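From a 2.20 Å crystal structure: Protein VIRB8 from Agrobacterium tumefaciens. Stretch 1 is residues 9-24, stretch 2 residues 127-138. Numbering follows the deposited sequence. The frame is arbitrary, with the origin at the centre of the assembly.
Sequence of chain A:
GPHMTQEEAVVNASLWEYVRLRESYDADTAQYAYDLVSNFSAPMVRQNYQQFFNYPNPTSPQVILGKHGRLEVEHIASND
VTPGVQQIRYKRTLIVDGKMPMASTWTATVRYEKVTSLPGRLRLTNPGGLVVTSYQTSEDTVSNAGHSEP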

# COMPACT_ATOMS: atom_id res chain seq x y z
N ALA A 9 -15.73 -4.44 4.71
CA ALA A 9 -14.73 -3.35 4.68
C ALA A 9 -13.39 -3.84 4.14
O ALA A 9 -12.77 -3.20 3.28
CB ALA A 9 -14.56 -2.70 6.06
N VAL A 10 -12.95 -4.98 4.65
CA VAL A 10 -11.74 -5.64 4.18
C VAL A 10 -11.77 -5.98 2.69
O VAL A 10 -10.78 -5.76 1.98
CB VAL A 10 -11.42 -6.86 5.08
CG1 VAL A 10 -10.13 -7.57 4.63
CG2 VAL A 10 -11.26 -6.38 6.52
N VAL A 11 -12.88 -6.52 2.20
CA VAL A 11 -13.05 -6.76 0.76
C VAL A 11 -12.76 -5.52 -0.06
O VAL A 11 -11.88 -5.54 -0.96
CB VAL A 11 -14.46 -7.26 0.41
CG1 VAL A 11 -14.63 -7.36 -1.10
CG2 VAL A 11 -14.71 -8.66 1.02
N ASN A 12 -13.46 -4.43 0.27
CA ASN A 12 -13.46 -3.20 -0.54
C ASN A 12 -12.10 -2.56 -0.58
O ASN A 12 -11.65 -2.06 -1.63
CB ASN A 12 -14.48 -2.18 -0.03
CG ASN A 12 -15.92 -2.65 -0.17
OD1 ASN A 12 -16.24 -3.59 -0.89
ND2 ASN A 12 -16.80 -1.99 0.56
N ALA A 13 -11.45 -2.58 0.59
CA ALA A 13 -10.09 -2.13 0.74
C ALA A 13 -9.10 -2.98 -0.05
O ALA A 13 -8.20 -2.43 -0.70
CB ALA A 13 -9.71 -2.06 2.26
N SER A 14 -9.21 -4.30 -0.00
CA SER A 14 -8.17 -5.15 -0.69
C SER A 14 -8.34 -5.07 -2.23
O SER A 14 -7.36 -5.07 -2.98
CB SER A 14 -8.19 -6.63 -0.25
OG SER A 14 -8.23 -6.85 1.16
N LEU A 15 -9.59 -4.99 -2.68
CA LEU A 15 -9.91 -4.95 -4.11
C LEU A 15 -9.52 -3.64 -4.73
O LEU A 15 -8.99 -3.61 -5.85
CB LEU A 15 -11.39 -5.28 -4.36
CG LEU A 15 -11.82 -6.73 -4.09
CD1 LEU A 15 -13.34 -6.85 -4.01
CD2 LEU A 15 -11.27 -7.68 -5.13
N TRP A 16 -9.68 -2.56 -3.96
CA TRP A 16 -9.23 -1.22 -4.37
C TRP A 16 -7.74 -1.11 -4.39
O TRP A 16 -7.15 -0.50 -5.30
CB TRP A 16 -9.80 -0.12 -3.47
CG TRP A 16 -9.13 1.16 -3.76
CD1 TRP A 16 -8.32 1.87 -2.91
CD2 TRP A 16 -9.12 1.87 -4.99
NE1 TRP A 16 -7.82 2.98 -3.53
CE2 TRP A 16 -8.30 3.01 -4.81
CE3 TRP A 16 -9.73 1.67 -6.24
CZ2 TRP A 16 -8.07 3.95 -5.84
CZ3 TRP A 16 -9.49 2.59 -7.26
CH2 TRP A 16 -8.68 3.70 -7.05
N GLU A 17 -7.10 -1.65 -3.37
CA GLU A 17 -5.64 -1.72 -3.38
C GLU A 17 -5.16 -2.53 -4.60
O GLU A 17 -4.21 -2.14 -5.28
CB GLU A 17 -5.14 -2.32 -2.07
CG GLU A 17 -3.65 -2.46 -1.99
CD GLU A 17 -3.22 -3.42 -0.90
OE1 GLU A 17 -4.10 -3.91 -0.12
OE2 GLU A 17 -2.01 -3.69 -0.84
N TYR A 18 -5.85 -3.63 -4.90
CA TYR A 18 -5.60 -4.38 -6.14
C TYR A 18 -5.67 -3.49 -7.35
O TYR A 18 -4.69 -3.33 -8.12
CB TYR A 18 -6.54 -5.58 -6.31
CG TYR A 18 -6.16 -6.48 -7.50
CD1 TYR A 18 -5.21 -7.50 -7.35
CD2 TYR A 18 -6.76 -6.30 -8.76
CE1 TYR A 18 -4.86 -8.32 -8.43
CE2 TYR A 18 -6.42 -7.08 -9.84
CZ TYR A 18 -5.47 -8.10 -9.68
OH TYR A 18 -5.12 -8.89 -10.75
N VAL A 19 -6.83 -2.86 -7.53
CA VAL A 19 -6.97 -1.92 -8.64
C VAL A 19 -5.87 -0.88 -8.64
O VAL A 19 -5.17 -0.69 -9.66
CB VAL A 19 -8.34 -1.18 -8.59
CG1 VAL A 19 -8.47 -0.15 -9.72
CG2 VAL A 19 -9.44 -2.18 -8.65
N ARG A 20 -5.67 -0.21 -7.50
CA ARG A 20 -4.72 0.87 -7.47
C ARG A 20 -3.33 0.37 -7.87
O ARG A 20 -2.65 1.00 -8.69
CB ARG A 20 -4.70 1.51 -6.07
CG ARG A 20 -3.81 2.71 -5.90
CD ARG A 20 -3.66 3.11 -4.39
NE ARG A 20 -2.84 2.16 -3.61
CZ ARG A 20 -1.51 2.25 -3.42
NH1 ARG A 20 -0.76 3.23 -3.94
NH2 ARG A 20 -0.90 1.32 -2.69
N LEU A 21 -2.88 -0.73 -7.26
CA LEU A 21 -1.53 -1.26 -7.54
C LEU A 21 -1.39 -1.72 -9.01
O LEU A 21 -0.34 -1.56 -9.62
CB LEU A 21 -1.16 -2.41 -6.58
CG LEU A 21 -0.78 -2.11 -5.12
CD1 LEU A 21 -0.84 -3.38 -4.32
CD2 LEU A 21 0.60 -1.47 -4.91
N ARG A 22 -2.46 -2.26 -9.56
CA ARG A 22 -2.42 -2.78 -10.92
C ARG A 22 -2.49 -1.67 -11.98
O ARG A 22 -1.85 -1.79 -13.03
CB ARG A 22 -3.50 -3.86 -11.10
CG ARG A 22 -3.60 -4.34 -12.53
CD ARG A 22 -4.32 -5.67 -12.69
NE ARG A 22 -4.24 -6.08 -14.10
CZ ARG A 22 -4.61 -7.27 -14.54
NH1 ARG A 22 -5.07 -8.17 -13.70
NH2 ARG A 22 -4.50 -7.55 -15.82
N GLU A 23 -3.23 -0.60 -11.70
CA GLU A 23 -3.53 0.40 -12.72
C GLU A 23 -2.65 1.67 -12.59
O GLU A 23 -2.60 2.48 -13.52
CB GLU A 23 -5.04 0.75 -12.71
CG GLU A 23 -6.00 -0.46 -12.89
CD GLU A 23 -5.78 -1.23 -14.20
OE1 GLU A 23 -5.20 -0.64 -15.15
OE2 GLU A 23 -6.17 -2.43 -14.28
N SER A 24 -2.02 1.82 -11.43
CA SER A 24 -1.02 2.85 -11.17
C SER A 24 0.29 2.48 -11.83
O SER A 24 0.51 1.31 -12.15
CB SER A 24 -0.77 2.96 -9.67
OG SER A 24 -1.49 4.03 -9.13
N PRO A 127 -4.83 -9.82 4.51
CA PRO A 127 -5.48 -10.39 5.69
C PRO A 127 -6.74 -11.21 5.45
O PRO A 127 -7.00 -12.15 6.21
CB PRO A 127 -5.83 -9.15 6.55
CG PRO A 127 -5.67 -7.93 5.60
CD PRO A 127 -4.61 -8.36 4.66
N GLY A 128 -7.53 -10.85 4.44
CA GLY A 128 -8.78 -11.55 4.17
C GLY A 128 -8.71 -12.75 3.23
O GLY A 128 -9.72 -13.40 2.97
N GLY A 129 -7.54 -13.03 2.68
CA GLY A 129 -7.35 -14.21 1.84
C GLY A 129 -8.00 -14.09 0.46
O GLY A 129 -8.38 -15.08 -0.15
N LEU A 130 -8.08 -12.86 -0.03
CA LEU A 130 -8.69 -12.55 -1.31
C LEU A 130 -7.77 -12.89 -2.48
O LEU A 130 -6.61 -12.50 -2.50
CB LEU A 130 -9.08 -11.07 -1.39
CG LEU A 130 -10.20 -10.53 -0.49
CD1 LEU A 130 -10.77 -9.25 -1.08
CD2 LEU A 130 -11.33 -11.59 -0.30
N VAL A 131 -8.30 -13.60 -3.46
CA VAL A 131 -7.58 -13.83 -4.71
C VAL A 131 -8.50 -13.39 -5.81
O VAL A 131 -9.69 -13.69 -5.77
CB VAL A 131 -7.25 -15.32 -4.89
CG1 VAL A 131 -6.29 -15.55 -6.07
CG2 VAL A 131 -6.70 -15.86 -3.59
N VAL A 132 -7.96 -12.66 -6.78
CA VAL A 132 -8.72 -12.26 -7.98
C VAL A 132 -8.67 -13.30 -9.09
O VAL A 132 -7.62 -13.56 -9.68
CB VAL A 132 -8.25 -10.89 -8.54
CG1 VAL A 132 -9.13 -10.46 -9.75
CG2 VAL A 132 -8.27 -9.84 -7.41
N THR A 133 -9.85 -13.84 -9.39
CA THR A 133 -10.07 -14.95 -10.36
C THR A 133 -10.50 -14.52 -11.77
O THR A 133 -10.30 -15.27 -12.76
CB THR A 133 -11.13 -15.91 -9.81
OG1 THR A 133 -12.33 -15.19 -9.48
CG2 THR A 133 -10.60 -16.60 -8.59
N SER A 134 -11.09 -13.32 -11.86
CA SER A 134 -11.29 -12.62 -13.12
C SER A 134 -11.16 -11.09 -12.98
O SER A 134 -11.55 -10.50 -11.96
CB SER A 134 -12.63 -13.00 -13.76
OG SER A 134 -12.79 -12.28 -14.97
N TYR A 135 -10.59 -10.46 -14.00
CA TYR A 135 -10.32 -9.04 -14.01
C TYR A 135 -10.30 -8.45 -15.41
O TYR A 135 -9.46 -8.82 -16.22
CB TYR A 135 -8.96 -8.74 -13.43
CG TYR A 135 -8.68 -7.26 -13.28
CD1 TYR A 135 -9.11 -6.58 -12.13
CD2 TYR A 135 -7.98 -6.53 -14.27
CE1 TYR A 135 -8.84 -5.22 -11.96
CE2 TYR A 135 -7.73 -5.20 -14.10
CZ TYR A 135 -8.15 -4.54 -12.93
OH TYR A 135 -7.91 -3.18 -12.72
N GLN A 136 -11.17 -7.47 -15.63
CA GLN A 136 -11.21 -6.72 -16.87
C GLN A 136 -11.45 -5.25 -16.54
O GLN A 136 -12.12 -4.91 -15.57
CB GLN A 136 -12.38 -7.22 -17.75
CG GLN A 136 -12.28 -8.68 -18.23
CD GLN A 136 -12.77 -9.71 -17.19
OE1 GLN A 136 -13.73 -9.46 -16.45
NE2 GLN A 136 -12.08 -10.87 -17.14
N THR A 137 -10.89 -4.38 -17.35
CA THR A 137 -11.17 -2.98 -17.14
C THR A 137 -11.51 -2.27 -18.44
O THR A 137 -11.06 -2.66 -19.51
CB THR A 137 -10.07 -2.29 -16.30
OG1 THR A 137 -10.45 -0.93 -16.08
CG2 THR A 137 -8.69 -2.41 -16.97
N SER A 138 -12.37 -1.28 -18.34
CA SER A 138 -12.82 -0.58 -19.52
C SER A 138 -12.78 0.91 -19.28
O SER A 138 -13.34 1.41 -18.31
CB SER A 138 -14.23 -1.05 -19.86
OG SER A 138 -14.93 -1.28 -18.65
O HOH W 1 -6.65 -10.04 -15.57

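Residues 9-23 form a helix, and stretch 2 runs along one side of it in the same general direction. The axis of strand 130-132 lies 41° from that of the helix, with a closest approach of 9.7 Å. After the corner at Thr-133, strand 134-138 diverges further, to 60°. Most of the contact is made by side chains.

At Gly-128 the backbone comes close to the helix. Gly-128 N lies 4.2 Å from Val-10 CG1. An ideal CB on Gly-128 would point at the helix and sit only 3.2 Å from Val-10 CG1, so the missing side chain permits the approach. Gly-129 has a positive phi, which favours glycine.

Leu-130 points toward the helix and packs against Val-11, Ser-14 and Leu-15. Leu-130 CD1 is 3.8 Å from Val-11 CA, 3.8 Å from Ser-14 CB and 4.1 Å from Leu-15 CG. Ser-14 OG donates a hydrogen bond to Val-10 O (2.9 Å), so its hydroxyl is satisfied within the helix.

Val-131 points away; Val-132 points in again, as expected in a strand. Val-132 CG2 sits over the face of the Tyr-18 ring, 3.7 Å from its centroid, in a CH-pi contact. Val-132 CG2 is also 4.3 Å from Leu-15 CD2.

Tyr-135 has the largest covered area, 116 Å². The edge of Tyr-18 approaches its face in an offset edge-to-face pair, with CE2 of Tyr-18 3.6 Å from CD1 of Tyr-135. Arg-22 CD packs over a face of the Tyr-135 ring, 4.1 Å from the centroid. Tyr-135 OH donates a very short hydrogen bond to Glu-23 OE2 (2.5 Å). Water 1 links Arg-22 NH1 to Tyr-135 O, at 3.1 Å from each.

Thr-137 closes the contact, with Thr-137 CG2 3.7 Å from Glu-23 OE2.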